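Local coordinates for protein FAD-binding oxidoreductase (Gulosibacter chungangensis, PDB 7PBG) that oxidises 4-ethylphenol, probably dehydrogenating it to 4-vinylphenol, with a covalently bound FAD, at residues H395-A399 / T461-I465; K44-D49 / T448-R454; M269-Q273 / Y334-I338. Residue numbers count along the deposited sequence, not the author numbering.

Interaction 1: H395-A399 / T461-I465; sequences HFFYA and TRELI. With FAD (flavin-adenine dinucleotide), chain C.
The residues 395-399 are extended and lie on the interrupted strand 393-402. They run beside 461-465, a piece of helix 451-470 with the bond I465 N to T461 O at 2.9 Å. The closest CA pair is Y398 and T461, 6.6 Å apart. Apolar contacts centre on Y398, whose chi1 is t. L464 CB sits over one face of the Y398 ring, 3.6 Å from its centroid and 1° off the normal, a CH-pi contact. Y398 CD1 is also 4.0 Å from I465 CG1. The CA-to-CB bonds of F396 and Y398 point toward the helix, that of F397 away. This is an 8alpha-histidyl flavin site, as in the vanillyl-alcohol oxidase/PCMH family: H395 NE2 bonds to FAD C8M at 1.4 Å, and F397 CZ lies 3.5 Å from FAD C9. A water links the two segments. It donates to F396 O (2.9 Å) and T461 OG1 (3.0 Å). T461 OG1 also hydrogen-bonds to T457, and lies 3.3 Å from F396 CD2 at the ring edge.

Interaction 2: K44-D49 / T448-R454; sequences KFPVTD and TADPASR
This is a partly buried contact between a loop near the N-terminus and the start of helix 451-470. The irregular loop 44-49 follows helix 35-39 and precedes strand 57-59. Its CA atoms approach the other segment at F45-T448 (5.5 Å), V47-R454 (4.3 Å) and D49-P451 (6.5 Å). F45 CD1 is 3.7 Å from T448 CG2. The F45 ring also meets H395, the covalent FAD ligand, edge-to-face. The contact thus joins this loop to the C-terminal FAD-linked oxidase region, on the side of the histidyl flavin. The helix begins at P451, with D450 as N-cap: D450 OD1 accepts from A452 N at 3.0 Å. R454, one turn in, is the centre of the contact. With chi1 m and chi2 and chi3 t, R454 NE and NH2 donate to T448 O at 2.7 and 2.8 Å. P46 CG covers one face of the guanidinium, 3.8 Å from R454 NE. V47 CA packs 3.6 Å from R454 CB. At the guanidinium edge R454 NH1 forms a salt bridge with D49 OD1 (3.0 Å). Water 3 bridges R454 NH1 (3.0 Å) and D49 O (2.9 Å). Water 2 donates to D49 OD2 (2.5 Å) and P451 O (2.7 Å).

Interaction 3: M269-Q273 / Y334-I338; sequences MAPLQ and YIEMI
The loop 269-273 presses a proline against one side of helix 328-342. The helix piece 334-338 has the bond I338 N to Y334 O at 2.9 Å. The closest CA pair is P271 and Y334, at 4.8 Å. The peptide before P271 is cis, and M269 has positive phi (69°), so the loop bends sharply here. P271 is the main bump. Its ring fills the hollow between Y334, M337 and I338, residues i, i+3 and i+4 of the helix. P271 CB lies 3.6 Å from Y334 CB, and P271 CG lies 3.9 Å from M337 CB and 3.8 Å from I338 CG1. The Y334 side chain (chi1 m) reaches back over the loop. One face of its ring covers P271 CA, a CH-pi contact with the CA 4.0 Å from the centroid and 19° off the normal. A270 CB packs 3.7 Å from Y334 CZ. Q273 OE1 sits at the ring edge, 3.5 Å from Y334 CD2, while Q273 NE2 hydrogen-bonds to Y325 O. Deeper in, L272 CD2 meets I338 CD1 at 3.8 Å; both side chains also touch F245 of strand 241-249. No hydrogen bond crosses the contact. M337 also packs on W329 of the second subunit, so the helix lies at the dimer interface. Strands 241-249, 277-280 and 318-326 share an eight-stranded antiparallel sheet that carries helices 255-266 and 328-342, consistent with the substrate (cap) domain of this family.

Overall arrangement
Interactions 1 and 2 share helix 451-470. Interaction 2 uses its start, and interaction 1 a later, buried part, facing the strand that carries the flavin. The two touch: F45 CD2 is 3.3 Å from H395 N, and V47 CG2 is 3.5 Å from F396 CE1. Their centres are 14 Å apart. Interaction 1 is mostly aromatic and aliphatic, with one bridging water. Interaction 2 is partly exposed and adds a salt bridge and two waters. Interaction 3 is partly buried and almost wholly apolar. Its centre is about 33 Å from that of interaction 1 and 43 Å from that of interaction 2. It lies across the chain's centre from interaction 2, beside the second subunit.

Interaction 1: H395-A399 / T461-I465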
loop_
_atom_site.group_PDB
_atom_site.type_symbol
_atom_site.label_atom_id
_atom_site.label_comp_id
_atom_site.label_asym_id
_atom_site.label_seq_id
_atom_site.Cartn_x
_atom_site.Cartn_y
_atom_site.Cartn_z
ATOM N N HIS A 395 19.409 2.926 22.752
ATOM C CA HIS A 395 18.888 4.016 21.903
ATOM C C HIS A 395 17.420 4.275 22.146
ATOM O O HIS A 395 16.755 3.528 22.871
ATOM C CB HIS A 395 19.284 3.714 20.444
ATOM C CG HIS A 395 18.789 2.414 19.947
ATOM N ND1 HIS A 395 17.474 2.013 20.020
ATOM C CD2 HIS A 395 19.442 1.434 19.302
ATOM C CE1 HIS A 395 17.372 0.793 19.547
ATOM N NE2 HIS A 395 18.536 0.455 19.015
ATOM N N PHE A 396 16.969 5.358 21.508
ATOM C CA PHE A 396 15.653 5.992 21.708
ATOM C C PHE A 396 15.431 6.886 20.507
ATOM O O PHE A 396 15.941 7.979 20.491
ATOM C CB PHE A 396 15.695 6.704 23.055
ATOM C CG PHE A 396 14.420 7.339 23.544
ATOM C CD1 PHE A 396 13.421 6.570 24.092
ATOM C CD2 PHE A 396 14.220 8.714 23.447
ATOM C CE1 PHE A 396 12.251 7.142 24.563
ATOM C CE2 PHE A 396 13.061 9.287 23.926
ATOM C CZ PHE A 396 12.078 8.512 24.484
ATOM N N PHE A 397 14.702 6.386 19.501
ATOM C CA PHE A 397 14.772 6.947 18.136
ATOM C C PHE A 397 14.001 8.268 18.047
ATOM O O PHE A 397 12.887 8.356 18.540
ATOM C CB PHE A 397 14.231 5.962 17.095
ATOM C CG PHE A 397 15.172 4.834 16.821
ATOM C CD1 PHE A 397 16.331 5.036 16.076
ATOM C CD2 PHE A 397 14.884 3.564 17.274
ATOM C CE1 PHE A 397 17.223 3.996 15.867
ATOM C CE2 PHE A 397 15.759 2.509 17.042
ATOM C CZ PHE A 397 16.919 2.732 16.309
ATOM N N TYR A 398 14.610 9.227 17.393
ATOM C CA TYR A 398 13.939 10.414 16.791
ATOM C C TYR A 398 14.103 10.282 15.289
ATOM O O TYR A 398 15.223 10.496 14.793
ATOM C CB TYR A 398 14.573 11.688 17.304
ATOM C CG TYR A 398 14.124 12.944 16.593
ATOM C CD1 TYR A 398 12.828 13.398 16.728
ATOM C CD2 TYR A 398 14.995 13.659 15.792
ATOM C CE1 TYR A 398 12.388 14.509 16.036
ATOM C CE2 TYR A 398 14.578 14.813 15.146
ATOM C CZ TYR A 398 13.263 15.221 15.248
ATOM O OH TYR A 398 12.807 16.337 14.602
ATOM N N ALA A 399 13.028 9.963 14.564
ATOM C CA ALA A 399 13.164 9.665 13.114
ATOM C C ALA A 399 12.120 10.413 12.291
ATOM O O ALA A 399 11.150 9.814 11.850
ATOM C CB ALA A 399 13.091 8.196 12.917
ATOM N N THR A 461 14.961 14.427 23.431
ATOM C CA THR A 461 14.063 13.920 22.371
ATOM C C THR A 461 12.774 14.746 22.326
ATOM O O THR A 461 12.301 15.041 21.226
ATOM C CB THR A 461 13.786 12.437 22.541
ATOM O OG1 THR A 461 15.068 11.819 22.618
ATOM C CG2 THR A 461 12.976 11.864 21.392
ATOM N N ARG A 462 12.186 15.090 23.470
ATOM C CA ARG A 462 10.961 15.917 23.416
ATOM C C ARG A 462 11.259 17.267 22.783
ATOM O O ARG A 462 10.342 17.799 22.079
ATOM C CB ARG A 462 10.338 16.108 24.803
ATOM C CG ARG A 462 9.877 14.826 25.462
ATOM C CD ARG A 462 8.716 15.096 26.372
ATOM N NE ARG A 462 8.260 13.943 27.121
ATOM C CZ ARG A 462 7.349 13.063 26.710
ATOM N NH1 ARG A 462 6.848 13.118 25.481
ATOM N NH2 ARG A 462 7.002 12.066 27.505
ATOM N N GLU A 463 12.447 17.848 22.996
ATOM C CA GLU A 463 12.823 19.119 22.332
ATOM C C GLU A 463 13.039 18.867 20.825
ATOM O O GLU A 463 12.615 19.689 20.006
ATOM C CB GLU A 463 14.095 19.715 22.925
ATOM C CG GLU A 463 14.479 21.027 22.284
ATOM C CD GLU A 463 13.405 22.123 22.177
ATOM O OE1 GLU A 463 12.477 22.200 23.027
ATOM O OE2 GLU A 463 13.498 22.922 21.236
ATOM N N LEU A 464 13.647 17.745 20.443
ATOM C CA LEU A 464 13.787 17.409 19.005
ATOM C C LEU A 464 12.408 17.325 18.339
ATOM O O LEU A 464 12.246 17.913 17.219
ATOM C CB LEU A 464 14.571 16.101 18.830
ATOM C CG LEU A 464 16.062 16.183 19.140
ATOM C CD1 LEU A 464 16.661 14.789 19.174
ATOM C CD2 LEU A 464 16.781 17.094 18.172
ATOM N N ILE A 465 11.434 16.655 18.969
ATOM C CA ILE A 465 10.067 16.507 18.418
ATOM C C ILE A 465 9.467 17.922 18.288
ATOM O O ILE A 465 8.948 18.274 17.237
ATOM C CB ILE A 465 9.224 15.588 19.297
ATOM C CG1 ILE A 465 9.779 14.156 19.275
ATOM C CG2 ILE A 465 7.750 15.704 18.937
ATOM C CD1 ILE A 465 9.180 13.250 20.292
HETATM P PA FAD C . 7.686 -6.659 17.961
HETATM O O1A FAD C . 8.296 -6.030 19.172
HETATM O O2A FAD C . 7.226 -8.093 18.047
HETATM O O5B FAD C . 6.455 -5.786 17.533
HETATM C C5B FAD C . 6.517 -4.367 17.494
HETATM C C4B FAD C . 5.123 -3.841 17.735
HETATM O O4B FAD C . 4.229 -4.243 16.656
HETATM C C3B FAD C . 4.421 -4.348 19.005
HETATM O O3B FAD C . 4.824 -3.605 20.152
HETATM C C2B FAD C . 2.935 -4.243 18.624
HETATM O O2B FAD C . 2.503 -2.906 18.795
HETATM C C1B FAD C . 2.969 -4.657 17.157
HETATM N N9A FAD C . 2.832 -6.071 16.928
HETATM C C8A FAD C . 3.845 -6.944 16.686
HETATM N N7A FAD C . 3.414 -8.156 16.494
HETATM C C5A FAD C . 2.054 -8.091 16.679
HETATM C C6A FAD C . 1.043 -9.049 16.557
HETATM N N6A FAD C . 1.286 -10.342 16.305
HETATM N N1A FAD C . -0.224 -8.638 16.793
HETATM C C2A FAD C . -0.449 -7.324 17.051
HETATM N N3A FAD C . 0.424 -6.330 17.153
HETATM C C4A FAD C . 1.676 -6.791 16.954
HETATM N N1 FAD C . 13.840 -1.086 12.778
HETATM C C2 FAD C . 13.633 -1.136 11.475
HETATM O O2 FAD C . 12.469 -1.238 11.008
HETATM N N3 FAD C . 14.657 -1.167 10.600
HETATM C C4 FAD C . 15.961 -1.058 10.988
HETATM O O4 FAD C . 16.869 -1.165 10.142
HETATM C C4X FAD C . 16.226 -0.956 12.341
HETATM N N5 FAD C . 17.473 -0.834 12.710
HETATM C C5X FAD C . 17.706 -0.747 14.061
HETATM C C6 FAD C . 19.038 -0.642 14.485
HETATM C C7 FAD C . 19.375 -0.607 15.825
HETATM C C7M FAD C . 20.831 -0.511 16.231
HETATM C C8 FAD C . 18.339 -0.691 16.780
HETATM C C8M FAD C . 18.654 -0.656 18.245
HETATM C C9 FAD C . 17.022 -0.759 16.375
HETATM C C9A FAD C . 16.665 -0.807 15.014
HETATM N N10 FAD C . 15.352 -0.937 14.573
HETATM C C10 FAD C . 15.090 -1.028 13.214
HETATM C "C1'" FAD C . 14.215 -1.090 15.517
HETATM C "C2'" FAD C . 13.915 -2.553 15.880
HETATM O "O2'" FAD C . 15.153 -3.298 16.141
HETATM C "C3'" FAD C . 13.172 -3.361 14.796
HETATM O "O3'" FAD C . 12.140 -2.587 14.235
HETATM C "C4'" FAD C . 12.581 -4.701 15.256
HETATM O "O4'" FAD C . 12.423 -5.580 14.131
HETATM C "C5'" FAD C . 11.260 -4.504 15.948
HETATM O "O5'" FAD C . 11.031 -5.500 16.954
HETATM P P FAD C . 10.252 -6.854 16.624
HETATM O O1P FAD C . 10.600 -7.861 17.680
HETATM O O2P FAD C . 10.562 -7.184 15.199
HETATM O O3P FAD C . 8.707 -6.455 16.738
HETATM O O HOH W 1 16.396 10.767 20.109
#

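Interaction 2: K44-D49 / T448-R454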
loop_
_atom_site.group_PDB
_atom_site.type_symbol
_atom_site.label_atom_id
_atom_site.label_comp_id
_atom_site.label_asym_id
_atom_site.label_seq_id
_atom_site.Cartn_x
_atom_site.Cartn_y
_atom_site.Cartn_z
ATOM N N LYS A 44 14.043 -2.952 27.573
ATOM C CA LYS A 44 15.508 -3.041 27.754
ATOM C C LYS A 44 16.146 -1.653 27.806
ATOM O O LYS A 44 17.208 -1.512 28.468
ATOM C CB LYS A 44 16.150 -3.868 26.644
ATOM C CG LYS A 44 15.636 -5.287 26.507
ATOM C CD LYS A 44 15.724 -6.094 27.768
ATOM C CE LYS A 44 15.487 -7.580 27.549
ATOM N NZ LYS A 44 15.293 -8.268 28.848
ATOM N N PHE A 45 15.536 -0.664 27.112
ATOM C CA PHE A 45 16.025 0.729 26.924
ATOM C C PHE A 45 14.968 1.685 27.417
ATOM O O PHE A 45 14.448 2.534 26.681
ATOM C CB PHE A 45 16.388 1.053 25.472
ATOM C CG PHE A 45 17.429 0.198 24.812
ATOM C CD1 PHE A 45 18.231 -0.693 25.510
ATOM C CD2 PHE A 45 17.559 0.270 23.438
ATOM C CE1 PHE A 45 19.180 -1.453 24.849
ATOM C CE2 PHE A 45 18.502 -0.499 22.784
ATOM C CZ PHE A 45 19.309 -1.347 23.478
ATOM N N PRO A 46 14.733 1.672 28.746
ATOM C CA PRO A 46 13.818 2.632 29.353
ATOM C C PRO A 46 14.381 4.050 29.359
ATOM O O PRO A 46 15.565 4.274 29.327
ATOM C CB PRO A 46 13.680 2.079 30.769
ATOM C CG PRO A 46 15.038 1.512 31.050
ATOM C CD PRO A 46 15.389 0.815 29.746
ATOM N N VAL A 47 13.481 5.022 29.451
ATOM C CA VAL A 47 13.877 6.412 29.772
ATOM C C VAL A 47 13.077 6.855 31.016
ATOM O O VAL A 47 13.041 8.071 31.307
ATOM C CB VAL A 47 13.734 7.363 28.578
ATOM C CG1 VAL A 47 14.737 7.036 27.472
ATOM C CG2 VAL A 47 12.313 7.380 28.024
ATOM N N THR A 48 12.416 5.910 31.680
ATOM C CA THR A 48 11.646 6.172 32.928
ATOM C C THR A 48 12.201 5.276 34.022
ATOM O O THR A 48 12.827 4.246 33.694
ATOM C CB THR A 48 10.137 5.978 32.697
ATOM O OG1 THR A 48 9.913 4.678 32.164
ATOM C CG2 THR A 48 9.527 7.000 31.766
ATOM N N ASP A 49 11.895 5.596 35.286
ATOM C CA ASP A 49 12.610 4.990 36.449
ATOM C C ASP A 49 11.702 4.100 37.305
ATOM O O ASP A 49 12.274 3.325 38.125
ATOM C CB ASP A 49 13.231 6.072 37.332
ATOM C CG ASP A 49 14.163 7.000 36.583
ATOM O OD1 ASP A 49 14.877 6.525 35.680
ATOM O OD2 ASP A 49 14.140 8.198 36.871
ATOM N N THR A 448 21.483 3.235 29.621
ATOM C CA THR A 448 20.111 2.778 29.913
ATOM C C THR A 448 19.964 2.548 31.415
ATOM O O THR A 448 18.813 2.547 31.870
ATOM C CB THR A 448 19.752 1.528 29.122
ATOM O OG1 THR A 448 20.654 0.482 29.535
ATOM C CG2 THR A 448 19.793 1.838 27.652
ATOM N N ALA A 449 21.066 2.296 32.134
ATOM C CA ALA A 449 21.050 1.968 33.585
ATOM C C ALA A 449 21.038 3.233 34.449
ATOM O O ALA A 449 20.819 3.095 35.666
ATOM C CB ALA A 449 22.227 1.097 33.947
ATOM N N ASP A 450 21.264 4.424 33.889
ATOM C CA ASP A 450 21.553 5.655 34.665
ATOM C C ASP A 450 20.356 6.592 34.580
ATOM O O ASP A 450 20.089 7.153 33.520
ATOM C CB ASP A 450 22.821 6.343 34.166
ATOM C CG ASP A 450 23.122 7.672 34.844
ATOM O OD1 ASP A 450 22.354 8.080 35.723
ATOM O OD2 ASP A 450 24.120 8.276 34.487
ATOM N N PRO A 451 19.616 6.834 35.696
ATOM C CA PRO A 451 18.447 7.711 35.628
ATOM C C PRO A 451 18.705 9.121 35.074
ATOM O O PRO A 451 17.821 9.681 34.409
ATOM C CB PRO A 451 17.942 7.745 37.087
ATOM C CG PRO A 451 18.424 6.415 37.667
ATOM C CD PRO A 451 19.781 6.189 37.010
ATOM N N ALA A 452 19.877 9.702 35.329
ATOM C CA ALA A 452 20.222 11.049 34.814
ATOM C C ALA A 452 20.318 10.971 33.292
ATOM O O ALA A 452 19.882 11.912 32.616
ATOM C CB ALA A 452 21.529 11.546 35.424
ATOM N N SER A 453 20.890 9.896 32.765
ATOM C CA SER A 453 21.098 9.734 31.303
ATOM C C SER A 453 19.731 9.486 30.647
ATOM O O SER A 453 19.487 10.054 29.561
ATOM C CB SER A 453 22.063 8.643 30.967
ATOM O OG SER A 453 22.325 8.642 29.570
ATOM N N ARG A 454 18.870 8.709 31.304
ATOM C CA ARG A 454 17.484 8.474 30.828
ATOM C C ARG A 454 16.811 9.855 30.710
ATOM O O ARG A 454 16.201 10.171 29.672
ATOM C CB ARG A 454 16.706 7.554 31.773
ATOM C CG ARG A 454 17.235 6.127 31.870
ATOM C CD ARG A 454 16.396 5.382 32.896
ATOM N NE ARG A 454 16.955 4.065 33.150
ATOM C CZ ARG A 454 16.792 3.345 34.232
ATOM N NH1 ARG A 454 15.982 3.743 35.205
ATOM N NH2 ARG A 454 17.391 2.174 34.305
HETATM O O HOH W 2 15.218 9.717 35.184
HETATM O O HOH W 3 15.004 2.424 37.739
#

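Interaction 3: M269-Q273 / Y334-I338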
loop_
_atom_site.group_PDB
_atom_site.type_symbol
_atom_site.label_atom_id
_atom_site.label_comp_id
_atom_site.label_asym_id
_atom_site.label_seq_id
_atom_site.Cartn_x
_atom_site.Cartn_y
_atom_site.Cartn_z
ATOM N N MET A 269 14.085 4.744 -9.547
ATOM C CA MET A 269 14.412 3.353 -9.092
ATOM C C MET A 269 15.618 2.792 -9.828
ATOM O O MET A 269 15.872 1.556 -9.739
ATOM C CB MET A 269 13.230 2.386 -9.268
ATOM C CG MET A 269 12.060 2.717 -8.372
ATOM S SD MET A 269 10.651 1.699 -8.905
ATOM C CE MET A 269 9.305 2.359 -7.925
ATOM N N ALA A 270 16.369 3.651 -10.479
ATOM C CA ALA A 270 17.596 3.293 -11.216
ATOM C C ALA A 270 18.354 4.581 -11.465
ATOM O O ALA A 270 17.729 5.597 -11.798
ATOM C CB ALA A 270 17.265 2.570 -12.502
ATOM N N PRO A 271 19.701 4.594 -11.350
ATOM C CA PRO A 271 20.499 3.409 -10.973
ATOM C C PRO A 271 20.547 3.018 -9.495
ATOM O O PRO A 271 21.040 1.978 -9.165
ATOM C CB PRO A 271 21.904 3.877 -11.371
ATOM C CG PRO A 271 21.885 5.331 -11.059
ATOM C CD PRO A 271 20.556 5.751 -11.619
ATOM N N LEU A 272 19.905 3.776 -8.610
ATOM C CA LEU A 272 19.781 3.366 -7.208
ATOM C C LEU A 272 18.496 2.536 -7.113
ATOM O O LEU A 272 17.377 3.116 -7.088
ATOM C CB LEU A 272 19.808 4.586 -6.280
ATOM C CG LEU A 272 21.145 5.322 -6.120
ATOM C CD1 LEU A 272 20.965 6.601 -5.309
ATOM C CD2 LEU A 272 22.186 4.418 -5.453
ATOM N N GLN A 273 18.671 1.212 -7.169
ATOM C CA GLN A 273 17.553 0.236 -7.223
ATOM C C GLN A 273 16.999 -0.035 -5.834
ATOM O O GLN A 273 15.805 -0.452 -5.726
ATOM C CB GLN A 273 18.079 -1.052 -7.834
ATOM C CG GLN A 273 18.503 -0.878 -9.277
ATOM C CD GLN A 273 19.303 -2.104 -9.655
ATOM O OE1 GLN A 273 20.477 -2.187 -9.317
ATOM N NE2 GLN A 273 18.720 -2.972 -10.499
ATOM N N TYR A 334 24.928 0.669 -14.016
ATOM C CA TYR A 334 24.452 1.473 -12.871
ATOM C C TYR A 334 25.624 1.930 -12.003
ATOM O O TYR A 334 25.653 3.081 -11.570
ATOM C CB TYR A 334 23.381 0.707 -12.089
ATOM C CG TYR A 334 22.065 0.488 -12.787
ATOM C CD1 TYR A 334 21.725 1.112 -13.984
ATOM C CD2 TYR A 334 21.097 -0.320 -12.200
ATOM C CE1 TYR A 334 20.505 0.878 -14.599
ATOM C CE2 TYR A 334 19.877 -0.561 -12.805
ATOM C CZ TYR A 334 19.563 0.067 -13.998
ATOM O OH TYR A 334 18.352 -0.115 -14.610
ATOM N N ILE A 335 26.555 1.031 -11.697
ATOM C CA ILE A 335 27.728 1.377 -10.861
ATOM C C ILE A 335 28.486 2.528 -11.521
ATOM O O ILE A 335 28.816 3.469 -10.847
ATOM C CB ILE A 335 28.605 0.132 -10.652
ATOM C CG1 ILE A 335 27.886 -0.907 -9.793
ATOM C CG2 ILE A 335 29.990 0.532 -10.158
ATOM C CD1 ILE A 335 27.834 -0.574 -8.326
ATOM N N GLU A 336 28.675 2.508 -12.841
ATOM C CA GLU A 336 29.377 3.605 -13.537
ATOM C C GLU A 336 28.595 4.912 -13.347
ATOM O O GLU A 336 29.232 5.920 -12.975
ATOM C CB GLU A 336 29.597 3.174 -14.998
ATOM C CG GLU A 336 30.114 4.257 -15.900
ATOM C CD GLU A 336 30.223 3.876 -17.380
ATOM O OE1 GLU A 336 29.247 3.290 -17.965
ATOM O OE2 GLU A 336 31.274 4.181 -17.963
ATOM N N MET A 337 27.260 4.889 -13.441
ATOM C CA MET A 337 26.440 6.123 -13.243
ATOM C C MET A 337 26.593 6.651 -11.807
ATOM O O MET A 337 26.750 7.853 -11.596
ATOM C CB MET A 337 24.952 5.855 -13.471
ATOM C CG MET A 337 24.639 5.515 -14.920
ATOM S SD MET A 337 22.904 5.000 -15.018
ATOM C CE MET A 337 22.865 4.305 -16.662
ATOM N N ILE A 338 26.523 5.764 -10.844
ATOM C CA ILE A 338 26.570 6.135 -9.406
ATOM C C ILE A 338 27.969 6.691 -9.125
ATOM O O ILE A 338 28.077 7.750 -8.509
ATOM C CB ILE A 338 26.226 4.889 -8.570
ATOM C CG1 ILE A 338 24.749 4.500 -8.728
ATOM C CG2 ILE A 338 26.623 5.099 -7.110
ATOM C CD1 ILE A 338 24.460 3.092 -8.217
#